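Local coordinates for Exo-arabinanase (Penicillium chrysogenum, PDB 3A72), which probably hydrolyses alpha-1,5-linked L-arabinan from a chain end, and holds arabinobiose in its glycan pocket, at residues Y25-E29 against V330-A334; S112-L118 against S132-G138; W272-G276 against D324-Y328. The contacts are given in a common frame with arbitrary orientation. Residues are numbered along the deposited sequence.

Interaction 1: Y25-E29 against V330-A334; sequences YPRNE and VVNSA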
ATOM      1  N   TYR A  25       3.272  -6.105  -6.345  1.00  4.20           N
ATOM      2  CA  TYR A  25       2.468  -5.398  -5.369  1.00  4.26           C
ATOM      3  C   TYR A  25       2.734  -5.918  -3.952  1.00  4.01           C
ATOM      4  O   TYR A  25       1.895  -6.580  -3.327  1.00  4.58           O
ATOM      5  CB  TYR A  25       0.982  -5.442  -5.728  1.00  4.38           C
ATOM      6  CG  TYR A  25       0.170  -4.292  -5.169  1.00  4.15           C
ATOM      7  CD1 TYR A  25      -0.256  -3.262  -6.015  1.00  4.09           C
ATOM      8  CD2 TYR A  25      -0.144  -4.195  -3.807  1.00  4.05           C
ATOM      9  CE1 TYR A  25      -0.995  -2.173  -5.533  1.00  4.53           C
ATOM     10  CE2 TYR A  25      -0.895  -3.107  -3.326  1.00  4.70           C
ATOM     11  CZ  TYR A  25      -1.301  -2.128  -4.183  1.00  4.11           C
ATOM     12  OH  TYR A  25      -2.066  -1.051  -3.753  1.00  4.47           O
ATOM     13  N   PRO A  26       3.933  -5.651  -3.415  1.00  3.97           N
ATOM     14  CA  PRO A  26       4.279  -6.157  -2.087  1.00  4.46           C
ATOM     15  C   PRO A  26       3.536  -5.407  -1.022  1.00  4.21           C
ATOM     16  O   PRO A  26       3.476  -4.166  -1.060  1.00  4.58           O
ATOM     17  CB  PRO A  26       5.772  -5.840  -1.983  1.00  4.31           C
ATOM     18  CG  PRO A  26       5.916  -4.573  -2.797  1.00  4.72           C
ATOM     19  CD  PRO A  26       4.984  -4.771  -3.970  1.00  4.26           C
ATOM     20  N   ARG A  27       3.058  -6.091  -0.005  1.00  4.27           N
ATOM     21  CA  ARG A  27       2.555  -5.458   1.227  1.00  4.32           C
ATOM     22  C   ARG A  27       3.031  -6.319   2.392  1.00  4.31           C
ATOM     23  O   ARG A  27       3.255  -7.510   2.277  1.00  5.18           O
ATOM     24  CB  ARG A  27       1.041  -5.257   1.213  1.00  4.63           C
ATOM     25  CG  ARG A  27       0.583  -4.191   0.209  1.00  4.49           C
ATOM     26  CD  ARG A  27       0.968  -2.808   0.672  1.00  4.72           C
ATOM     27  NE  ARG A  27       0.480  -1.725  -0.183  1.00  4.67           N
ATOM     28  CZ  ARG A  27       1.187  -1.165  -1.182  1.00  4.01           C
ATOM     29  NH1 ARG A  27       2.374  -1.597  -1.531  1.00  4.52           N
ATOM     30  NH2 ARG A  27       0.645  -0.130  -1.814  1.00  4.86           N
ATOM     31  N   ASN A  28       3.103  -5.688   3.583  1.00  4.41           N
ATOM     32  CA  ASN A  28       3.586  -6.382   4.751  1.00  4.28           C
ATOM     33  C   ASN A  28       2.931  -5.795   6.003  1.00  4.43           C
ATOM     34  O   ASN A  28       2.275  -4.746   5.968  1.00  5.51           O
ATOM     35  CB  ASN A  28       5.116  -6.373   4.779  1.00  4.66           C
ATOM     36  CG  ASN A  28       5.625  -4.977   4.728  1.00  5.53           C
ATOM     37  OD1 ASN A  28       5.347  -4.119   5.567  1.00  7.08           O
ATOM     38  ND2 ASN A  28       6.389  -4.606   3.759  1.00  6.31           N
ATOM     39  N   GLU A  29       3.132  -6.476   7.105  1.00  4.53           N
ATOM     40  CA  GLU A  29       2.699  -5.998   8.415  1.00  4.44           C
ATOM     41  C   GLU A  29       3.679  -6.515   9.458  1.00  4.55           C
ATOM     42  O   GLU A  29       4.265  -7.572   9.276  1.00  7.84           O
ATOM     43  CB  GLU A  29       1.260  -6.419   8.735  1.00  5.84           C
ATOM     44  CG  GLU A  29       0.640  -5.953  10.031  1.00  8.16           C
ATOM     45  CD  GLU A  29       0.608  -4.451  10.172  1.00  5.71           C
ATOM     46  OE1 GLU A  29      -0.445  -3.743  10.220  1.00  6.55           O
ATOM     47  OE2 GLU A  29       1.727  -3.932  10.365  1.00  6.70           O
ATOM     48  N   VAL A 330      12.248  -1.772   6.872  1.00  4.73           N
ATOM     49  CA  VAL A 330      12.006  -2.773   5.830  1.00  4.69           C
ATOM     50  C   VAL A 330      11.705  -2.069   4.533  1.00  4.49           C
ATOM     51  O   VAL A 330      10.882  -1.139   4.483  1.00  4.80           O
ATOM     52  CB  VAL A 330      10.830  -3.640   6.254  1.00  5.17           C
ATOM     53  CG1 VAL A 330      10.156  -4.359   5.103  1.00  7.43           C
ATOM     54  CG2 VAL A 330      11.256  -4.658   7.317  1.00  6.88           C
ATOM     55  N   VAL A 331      12.357  -2.544   3.459  1.00  4.60           N
ATOM     56  CA  VAL A 331      12.128  -2.100   2.099  1.00  4.67           C
ATOM     57  C   VAL A 331      11.864  -3.369   1.272  1.00  4.45           C
ATOM     58  O   VAL A 331      12.757  -4.203   1.129  1.00  5.17           O
ATOM     59  CB  VAL A 331      13.305  -1.281   1.520  1.00  4.76           C
ATOM     60  CG1 VAL A 331      12.894  -0.697   0.192  1.00  5.21           C
ATOM     61  CG2 VAL A 331      13.783  -0.245   2.496  1.00  5.65           C
ATOM     62  N   ASN A 332      10.640  -3.536   0.784  1.00  4.36           N
ATOM     63  CA  ASN A 332      10.145  -4.830   0.271  1.00  4.61           C
ATOM     64  C   ASN A 332       9.624  -4.652  -1.126  1.00  4.52           C
ATOM     65  O   ASN A 332       8.642  -3.895  -1.326  1.00  4.95           O
ATOM     66  CB  ASN A 332       9.059  -5.287   1.229  1.00  4.81           C
ATOM     67  CG  ASN A 332       8.214  -6.464   0.878  1.00  4.83           C
ATOM     68  OD1 ASN A 332       8.568  -7.398   0.053  1.00  7.23           O
ATOM     69  ND2 ASN A 332       7.078  -6.534   1.398  1.00  3.91           N
ATOM     70  N   SER A 333      10.231  -5.299  -2.103  1.00  4.73           N
ATOM     71  CA  SER A 333       9.778  -5.274  -3.484  1.00  4.92           C
ATOM     72  C   SER A 333       9.174  -6.621  -3.887  1.00  4.73           C
ATOM     73  O   SER A 333       9.594  -7.684  -3.407  1.00  5.74           O
ATOM     74  CB  SER A 333      10.970  -4.961  -4.438  1.00  6.04           C
ATOM     75  OG  SER A 333      10.488  -4.876  -5.778  1.00 11.84           O
ATOM     76  N   ALA A 334       8.244  -6.577  -4.853  1.00  5.36           N
ATOM     77  CA  ALA A 334       7.738  -7.771  -5.515  1.00  5.15           C
ATOM     78  C   ALA A 334       7.927  -7.706  -7.007  1.00  5.32           C
ATOM     79  O   ALA A 334       7.331  -8.514  -7.748  1.00  6.74           O
ATOM     80  CB  ALA A 334       6.278  -8.070  -5.151  1.00  5.58           C
TER
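P26 and N332 lose the most surface in this buried contact, and A334 comes next. The two strands cross at a distance, their axes 6.6 Å apart at closest and 146° between directions, because they belong to neighbouring blades of a six-bladed beta-propeller. Each makes its ladder within its own blade: R27 pairs with T39, V330 with R319. P26 directs its ring at the other strand: its CG lies 3.2 Å from the backbone O of N332 and 3.7 Å from A334 N, while its CD meets the A334 CB at 3.7 Å. A334 CB also reaches Y25 N at 3.8 Å. The N332 side chain rises between P26 and N28, and the N28 ND2 is 4.0 Å from V330 CG1; the other end of that amide, OD1, is hydrogen-bonded to R319. On the far side of strand 25-29, R27 NH1 bonds to P26 O (2.8 Å) and Y25 turns away to touch the bound arabinofuranose. The chemistry is thus a mixed one, a proline ring and a methyl fitted against backbone atoms and amide groups. This implies close fit working beside polar links from N28 and E29 to R319, behind the strand whose Y25 touches the bound sugar.

Interaction 2: S112-L118 against S132-G138; sequences SSTDIVL and SHIAAGG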
ATOM      1  N   SER A 112     -13.227  -8.761 -15.593  1.00  5.19           N
ATOM      2  CA  SER A 112     -14.469  -8.060 -15.880  1.00  5.30           C
ATOM      3  C   SER A 112     -14.997  -7.213 -14.740  1.00  4.72           C
ATOM      4  O   SER A 112     -15.880  -6.377 -14.990  1.00  5.64           O
ATOM      5  CB  SER A 112     -15.547  -9.072 -16.290  1.00  6.54           C
ATOM      6  OG  SER A 112     -15.772 -10.044 -15.270  1.00  7.16           O
ATOM      7  N   SER A 113     -14.525  -7.383 -13.532  1.00  5.19           N
ATOM      8  CA  SER A 113     -15.033  -6.655 -12.373  1.00  5.11           C
ATOM      9  C   SER A 113     -13.958  -6.572 -11.308  1.00  4.70           C
ATOM     10  O   SER A 113     -12.999  -7.318 -11.342  1.00  5.87           O
ATOM     11  CB  SER A 113     -16.292  -7.320 -11.830  1.00  5.37           C
ATOM     12  OG  SER A 113     -16.055  -8.666 -11.445  1.00  6.52           O
ATOM     13  N   THR A 114     -14.200  -5.679 -10.355  1.00  4.58           N
ATOM     14  CA  THR A 114     -13.345  -5.466  -9.186  1.00  4.41           C
ATOM     15  C   THR A 114     -14.189  -5.458  -7.928  1.00  4.05           C
ATOM     16  O   THR A 114     -15.319  -4.976  -7.940  1.00  4.77           O
ATOM     17  CB  THR A 114     -12.547  -4.147  -9.346  1.00  4.65           C
ATOM     18  OG1 THR A 114     -13.439  -3.101  -9.787  1.00  4.73           O
ATOM     19  CG2 THR A 114     -11.424  -4.284 -10.329  1.00  4.97           C
ATOM     20  N   ASP A 115     -13.664  -5.982  -6.834  1.00  4.53           N
ATOM     21  CA  ASP A 115     -14.408  -6.067  -5.594  1.00  4.52           C
ATOM     22  C   ASP A 115     -13.409  -6.103  -4.449  1.00  4.62           C
ATOM     23  O   ASP A 115     -12.762  -7.140  -4.201  1.00  5.17           O
ATOM     24  CB  ASP A 115     -15.295  -7.292  -5.592  1.00  5.11           C
ATOM     25  CG  ASP A 115     -16.159  -7.479  -4.415  1.00  6.35           C
ATOM     26  OD1 ASP A 115     -16.229  -6.663  -3.498  1.00  7.71           O
ATOM     27  OD2 ASP A 115     -16.891  -8.544  -4.386  1.00 10.27           O
ATOM     28  N   ILE A 116     -13.255  -4.982  -3.767  1.00  4.83           N
ATOM     29  CA  ILE A 116     -12.366  -4.894  -2.602  1.00  4.47           C
ATOM     30  C   ILE A 116     -13.098  -5.521  -1.443  1.00  4.67           C
ATOM     31  O   ILE A 116     -14.145  -4.992  -0.992  1.00  5.53           O
ATOM     32  CB  ILE A 116     -11.941  -3.455  -2.309  1.00  4.86           C
ATOM     33  CG1 ILE A 116     -11.172  -2.864  -3.470  1.00  5.52           C
ATOM     34  CG2 ILE A 116     -11.143  -3.417  -1.021  1.00  5.93           C
ATOM     35  CD1 ILE A 116     -10.947  -1.362  -3.352  1.00  6.36           C
ATOM     36  N   VAL A 117     -12.564  -6.637  -0.979  1.00  4.98           N
ATOM     37  CA  VAL A 117     -13.126  -7.455   0.103  1.00  5.32           C
ATOM     38  C   VAL A 117     -12.188  -7.414   1.309  1.00  5.03           C
ATOM     39  O   VAL A 117     -10.992  -7.143   1.189  1.00  5.79           O
ATOM     40  CB  VAL A 117     -13.384  -8.873  -0.373  1.00  5.88           C
ATOM     41  CG1 VAL A 117     -14.493  -8.898  -1.430  1.00  7.75           C
ATOM     42  CG2 VAL A 117     -12.132  -9.599  -0.837  1.00  6.96           C
ATOM     43  N   LEU A 118     -12.765  -7.690   2.464  1.00  5.38           N
ATOM     44  CA  LEU A 118     -12.106  -7.670   3.752  1.00  5.35           C
ATOM     45  C   LEU A 118     -12.199  -9.050   4.411  1.00  5.63           C
ATOM     46  O   LEU A 118     -13.308  -9.550   4.614  1.00  6.25           O
ATOM     47  CB  LEU A 118     -12.715  -6.585   4.683  1.00  5.58           C
ATOM     48  CG  LEU A 118     -11.960  -6.353   5.973  1.00  5.96           C
ATOM     49  CD1 LEU A 118     -10.635  -5.713   5.738  1.00  6.80           C
ATOM     50  CD2 LEU A 118     -12.832  -5.527   6.914  1.00  8.14           C
ATOM     51  N   SER A 132     -16.500  -8.674   4.955  1.00  6.74           N
ATOM     52  CA  SER A 132     -17.418  -7.843   4.200  1.00  7.54           C
ATOM     53  C   SER A 132     -16.801  -7.465   2.846  1.00  6.97           C
ATOM     54  O   SER A 132     -15.592  -7.522   2.647  1.00  7.18           O
ATOM     55  CB  SER A 132     -17.785  -6.612   4.981  1.00  9.19           C
ATOM     56  OG  SER A 132     -16.644  -5.860   5.170  1.00  9.19           O
ATOM     57  N   HIS A 133     -17.701  -7.024   1.962  1.00  7.47           N
ATOM     58  CA  HIS A 133     -17.282  -6.246   0.807  1.00  7.80           C
ATOM     59  C   HIS A 133     -17.127  -4.797   1.240  1.00  8.75           C
ATOM     60  O   HIS A 133     -17.977  -4.272   1.954  1.00 12.72           O
ATOM     61  CB  HIS A 133     -18.355  -6.245  -0.262  1.00 10.74           C
ATOM     62  CG  HIS A 133     -18.660  -7.594  -0.810  1.00 10.07           C
ATOM     63  ND1 HIS A 133     -19.588  -8.562  -0.395  1.00 11.16           N
ATOM     64  CD2 HIS A 133     -18.039  -8.129  -1.846  1.00 11.24           C
ATOM     65  CE1 HIS A 133     -19.482  -9.633  -1.203  1.00  9.83           C
ATOM     66  NE2 HIS A 133     -18.531  -9.393  -2.104  1.00 13.36           N
ATOM     67  N   ILE A 134     -16.056  -4.147   0.790  1.00  6.84           N
ATOM     68  CA  ILE A 134     -15.883  -2.692   1.022  1.00  6.91           C
ATOM     69  C   ILE A 134     -16.477  -1.917  -0.139  1.00  5.90           C
ATOM     70  O   ILE A 134     -17.325  -1.046   0.054  1.00  7.00           O
ATOM     71  CB  ILE A 134     -14.373  -2.377   1.236  1.00  6.54           C
ATOM     72  CG1 ILE A 134     -13.752  -3.270   2.311  1.00  7.69           C
ATOM     73  CG2 ILE A 134     -14.232  -0.900   1.543  1.00  7.40           C
ATOM     74  CD1 ILE A 134     -12.345  -2.941   2.737  1.00  7.82           C
ATOM     75  N   ALA A 135     -16.029  -2.230  -1.363  1.00  5.63           N
ATOM     76  CA  ALA A 135     -16.392  -1.433  -2.533  1.00  4.90           C
ATOM     77  C   ALA A 135     -16.159  -2.267  -3.769  1.00  4.52           C
ATOM     78  O   ALA A 135     -15.127  -2.917  -3.865  1.00  5.70           O
ATOM     79  CB  ALA A 135     -15.519  -0.173  -2.609  1.00  5.68           C
ATOM     80  N   ALA A 136     -17.073  -2.201  -4.734  1.00  4.54           N
ATOM     81  CA  ALA A 136     -16.977  -2.987  -5.959  1.00  4.73           C
ATOM     82  C   ALA A 136     -17.158  -2.072  -7.162  1.00  4.63           C
ATOM     83  O   ALA A 136     -17.797  -1.022  -7.079  1.00  5.98           O
ATOM     84  CB  ALA A 136     -17.944  -4.128  -5.984  1.00  5.49           C
ATOM     85  N   GLY A 137     -16.563  -2.464  -8.276  1.00  4.85           N
ATOM     86  CA  GLY A 137     -16.624  -1.709  -9.501  1.00  4.84           C
ATOM     87  C   GLY A 137     -16.446  -2.584 -10.719  1.00  4.38           C
ATOM     88  O   GLY A 137     -16.595  -3.820 -10.710  1.00  4.73           O
ATOM     89  N   GLY A 138     -16.112  -1.922 -11.813  1.00  4.56           N
ATOM     90  CA  GLY A 138     -16.043  -2.508 -13.145  1.00  4.63           C
ATOM     91  C   GLY A 138     -14.697  -3.068 -13.521  1.00  4.56           C
ATOM     92  O   GLY A 138     -13.924  -3.561 -12.692  1.00  5.00           O
TER
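A beta hairpin carrying a classic bulge forms the outer half of the second propeller blade here: strand 114-121 runs antiparallel to strand 129-137, the blade's outermost strand, with 172° between the directions of 114-118 and 132-137. T114 with G137, I116 with A135 and L118 with S132 are the hydrogen-bonded pairs. T114 N reaches G137 O at 3.1 Å and G137 N returns to T114 O at 2.8 Å; I116 N to A135 O and L118 N to S132 O are both 2.8 Å. The bulge sits opposite I116, whose O takes I134 N at 2.7 Å and, weakly, A135 N at 3.4 Å. One extra residue therefore shifts the register by one, so V117 faces H133. The inserted I134 (phi/psi -91/-55) brings its CD1 to 4.0 Å from I116 CG2 and 4.1 Å from L118 CB, on the face that carries I116 and L118 and packs against strands 149-157 and 160-167 of the next blade. D115, V117, H133 and A136 occupy the other face, where D115 OD2 is hydrogen-bonded to N75. G137 leaves room beside T114, since a CB there would crowd its hydroxyl; T114 OG1 donates to G138 O at 3.0 Å.

Interaction 3: W272-G276 against D324-Y328; sequences WTPYG and DGGRY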
ATOM      1  N   TRP A 272       6.869   6.754   8.790  1.00  4.74           N
ATOM      2  CA  TRP A 272       7.506   7.689   9.709  1.00  4.70           C
ATOM      3  C   TRP A 272       8.224   6.906  10.814  1.00  4.54           C
ATOM      4  O   TRP A 272       7.686   5.967  11.347  1.00  5.54           O
ATOM      5  CB  TRP A 272       6.476   8.684  10.286  1.00  5.43           C
ATOM      6  CG  TRP A 272       7.098   9.600  11.311  1.00  5.41           C
ATOM      7  CD1 TRP A 272       7.703  10.773  11.100  1.00  5.77           C
ATOM      8  CD2 TRP A 272       7.172   9.372  12.726  1.00  5.46           C
ATOM      9  NE1 TRP A 272       8.168  11.324  12.270  1.00  6.17           N
ATOM     10  CE2 TRP A 272       7.846  10.467  13.298  1.00  6.03           C
ATOM     11  CE3 TRP A 272       6.724   8.347  13.563  1.00  6.41           C
ATOM     12  CZ2 TRP A 272       8.098  10.583  14.652  1.00  6.44           C
ATOM     13  CZ3 TRP A 272       6.968   8.439  14.927  1.00  7.15           C
ATOM     14  CH2 TRP A 272       7.631   9.542  15.442  1.00  7.12           C
ATOM     15  N   THR A 273       9.447   7.386  11.136  1.00  5.14           N
ATOM     16  CA  THR A 273      10.204   6.849  12.282  1.00  5.35           C
ATOM     17  C   THR A 273      10.495   7.982  13.260  1.00  5.15           C
ATOM     18  O   THR A 273      10.773   9.094  12.837  1.00  5.51           O
ATOM     19  CB  THR A 273      11.536   6.238  11.825  1.00  5.39           C
ATOM     20  OG1 THR A 273      12.260   5.842  13.004  1.00  6.85           O
ATOM     21  CG2 THR A 273      12.378   7.173  11.009  1.00  6.13           C
ATOM     22  N   PRO A 274      10.574   7.673  14.569  1.00  5.96           N
ATOM     23  CA  PRO A 274      11.139   8.652  15.484  1.00  6.23           C
ATOM     24  C   PRO A 274      12.590   8.991  15.265  1.00  6.28           C
ATOM     25  O   PRO A 274      13.053  10.012  15.772  1.00  7.14           O
ATOM     26  CB  PRO A 274      10.982   7.925  16.880  1.00  8.80           C
ATOM     27  CG  PRO A 274       9.963   6.858  16.655  1.00  8.76           C
ATOM     28  CD  PRO A 274      10.093   6.444  15.252  1.00  6.86           C
ATOM     29  N   TYR A 275      13.341   8.106  14.596  1.00  6.11           N
ATOM     30  CA  TYR A 275      14.762   8.356  14.383  1.00  6.53           C
ATOM     31  C   TYR A 275      14.977   9.542  13.449  1.00  6.37           C
ATOM     32  O   TYR A 275      14.153   9.851  12.586  1.00  7.11           O
ATOM     33  CB  TYR A 275      15.446   7.078  13.798  1.00  6.75           C
ATOM     34  CG  TYR A 275      15.888   6.136  14.879  1.00  6.76           C
ATOM     35  CD1 TYR A 275      14.928   5.460  15.645  1.00  7.86           C
ATOM     36  CD2 TYR A 275      17.184   5.941  15.200  1.00  9.35           C
ATOM     37  CE1 TYR A 275      15.261   4.634  16.659  1.00  9.43           C
ATOM     38  CE2 TYR A 275      17.593   5.068  16.258  1.00 10.44           C
ATOM     39  CZ  TYR A 275      16.567   4.419  16.953  1.00  9.50           C
ATOM     40  OH  TYR A 275      17.015   3.562  17.982  1.00 13.29           O
ATOM     41  N   GLY A 276      16.162  10.137  13.636  1.00  8.24           N
ATOM     42  CA  GLY A 276      16.678  11.141  12.753  1.00  8.49           C
ATOM     43  C   GLY A 276      16.629  12.564  13.156  1.00  9.32           C
ATOM     44  O   GLY A 276      17.253  13.414  12.507  1.00 12.60           O
ATOM     45  N   ASP A 324      13.678  -1.216  19.061  1.00  5.73           N
ATOM     46  CA  ASP A 324      14.624  -0.142  19.390  1.00  6.20           C
ATOM     47  C   ASP A 324      13.974   1.213  19.107  1.00  6.13           C
ATOM     48  O   ASP A 324      14.669   2.175  18.809  1.00  8.18           O
ATOM     49  CB  ASP A 324      15.953  -0.314  18.682  1.00  6.99           C
ATOM     50  CG  ASP A 324      16.684  -1.546  19.058  1.00  8.79           C
ATOM     51  OD1 ASP A 324      16.402  -2.226  20.036  1.00 10.43           O
ATOM     52  OD2 ASP A 324      17.642  -1.856  18.292  1.00 15.66           O
ATOM     53  N   GLY A 325      12.658   1.339  19.232  1.00  6.34           N
ATOM     54  CA  GLY A 325      11.992   2.616  19.037  1.00  7.24           C
ATOM     55  C   GLY A 325      11.983   3.108  17.610  1.00  6.95           C
ATOM     56  O   GLY A 325      12.053   4.328  17.369  1.00  8.88           O
ATOM     57  N   GLY A 326      11.928   2.212  16.640  1.00  6.21           N
ATOM     58  CA  GLY A 326      11.820   2.604  15.227  1.00  6.66           C
ATOM     59  C   GLY A 326      13.121   2.681  14.466  1.00  5.66           C
ATOM     60  O   GLY A 326      13.225   3.385  13.482  1.00  6.44           O
ATOM     61  N   ARG A 327      14.109   1.916  14.912  1.00  6.00           N
ATOM     62  CA  ARG A 327      15.434   2.000  14.343  1.00  6.08           C
ATOM     63  C   ARG A 327      15.615   1.369  12.955  1.00  5.47           C
ATOM     64  O   ARG A 327      16.508   1.790  12.234  1.00  6.16           O
ATOM     65  CB  ARG A 327      16.396   1.300  15.344  1.00  6.57           C
ATOM     66  CG  ARG A 327      17.855   1.350  14.852  1.00  7.07           C
ATOM     67  CD  ARG A 327      18.796   0.921  16.020  1.00  8.47           C
ATOM     68  NE  ARG A 327      20.140   0.743  15.437  1.00  8.80           N
ATOM     69  CZ  ARG A 327      21.163   0.301  16.165  1.00 11.24           C
ATOM     70  NH1 ARG A 327      21.040   0.082  17.448  1.00 14.70           N
ATOM     71  NH2 ARG A 327      22.309   0.126  15.543  1.00 16.03           N
ATOM     72  N   TYR A 328      14.846   0.356  12.601  1.00  5.96           N
ATOM     73  CA  TYR A 328      15.097  -0.433  11.382  1.00  5.51           C
ATOM     74  C   TYR A 328      13.946  -0.260  10.407  1.00  5.45           C
ATOM     75  O   TYR A 328      12.775  -0.280  10.751  1.00  6.59           O
ATOM     76  CB  TYR A 328      15.277  -1.906  11.771  1.00  6.69           C
ATOM     77  CG  TYR A 328      16.514  -2.129  12.611  1.00  7.28           C
ATOM     78  CD1 TYR A 328      17.766  -2.231  12.029  1.00  8.26           C
ATOM     79  CD2 TYR A 328      16.402  -2.143  14.001  1.00  8.84           C
ATOM     80  CE1 TYR A 328      18.896  -2.414  12.786  1.00 10.67           C
ATOM     81  CE2 TYR A 328      17.560  -2.343  14.769  1.00 10.87           C
ATOM     82  CZ  TYR A 328      18.776  -2.468  14.155  1.00 11.96           C
ATOM     83  OH  TYR A 328      19.922  -2.627  14.902  1.00 15.78           O
TER
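Two side-chain hydroxyls give this contact its polar core, each donating to a backbone carbonyl of the other segment: T273 OG1 to G326 O at 2.7 Å, and Y275 OH to D324 O at 2.8 Å. The threonine oxygen works twice, because it also accepts from Y275 N at 3.0 Å. That ST turn swings the chain round at the end of strand 269-273 and sets the tyrosine against the 324-328 segment. Y275 buries more surface than any other residue here. R327 CA sits over one face of its ring, 3.7 Å from the centroid and 20° off the normal, a CH-pi contact, while the carbonyl oxygens of D324 and G325 approach the ring edge, G325 O at 3.3 Å from Y275 CE1. The R327 chain then extends away to a salt bridge with D350. P274 adds its CG, 3.4 Å from G325 O. G326 has to be a glycine: a CB would clash with P274 CD, and its phi/psi of 95/26 also call for it. Both segments include turns that lead from the innermost to the second strand of a blade, so this is a turn-to-turn contact between adjacent blades of a six-bladed propeller.

Overall arrangement
Starting from the N terminus, the chain first supplies strand 6-10 to the edge of the last blade, then enters strand 23-30 of the first. Interaction 1 begins there and closes some 300 residues later, where the last blade meets the first and completes the propeller ring. Interactions 2 and 3 both nest inside that long loop. Interaction 2 closes a short hairpin within the second blade; it ends well before interaction 3 opens. Interaction 3 ties the turn of the fifth blade to that of the sixth and closes just ahead of segment 330-334. Interactions 2 and 3 lie on opposite sides of the chain's centre, their centres about 35 Å apart.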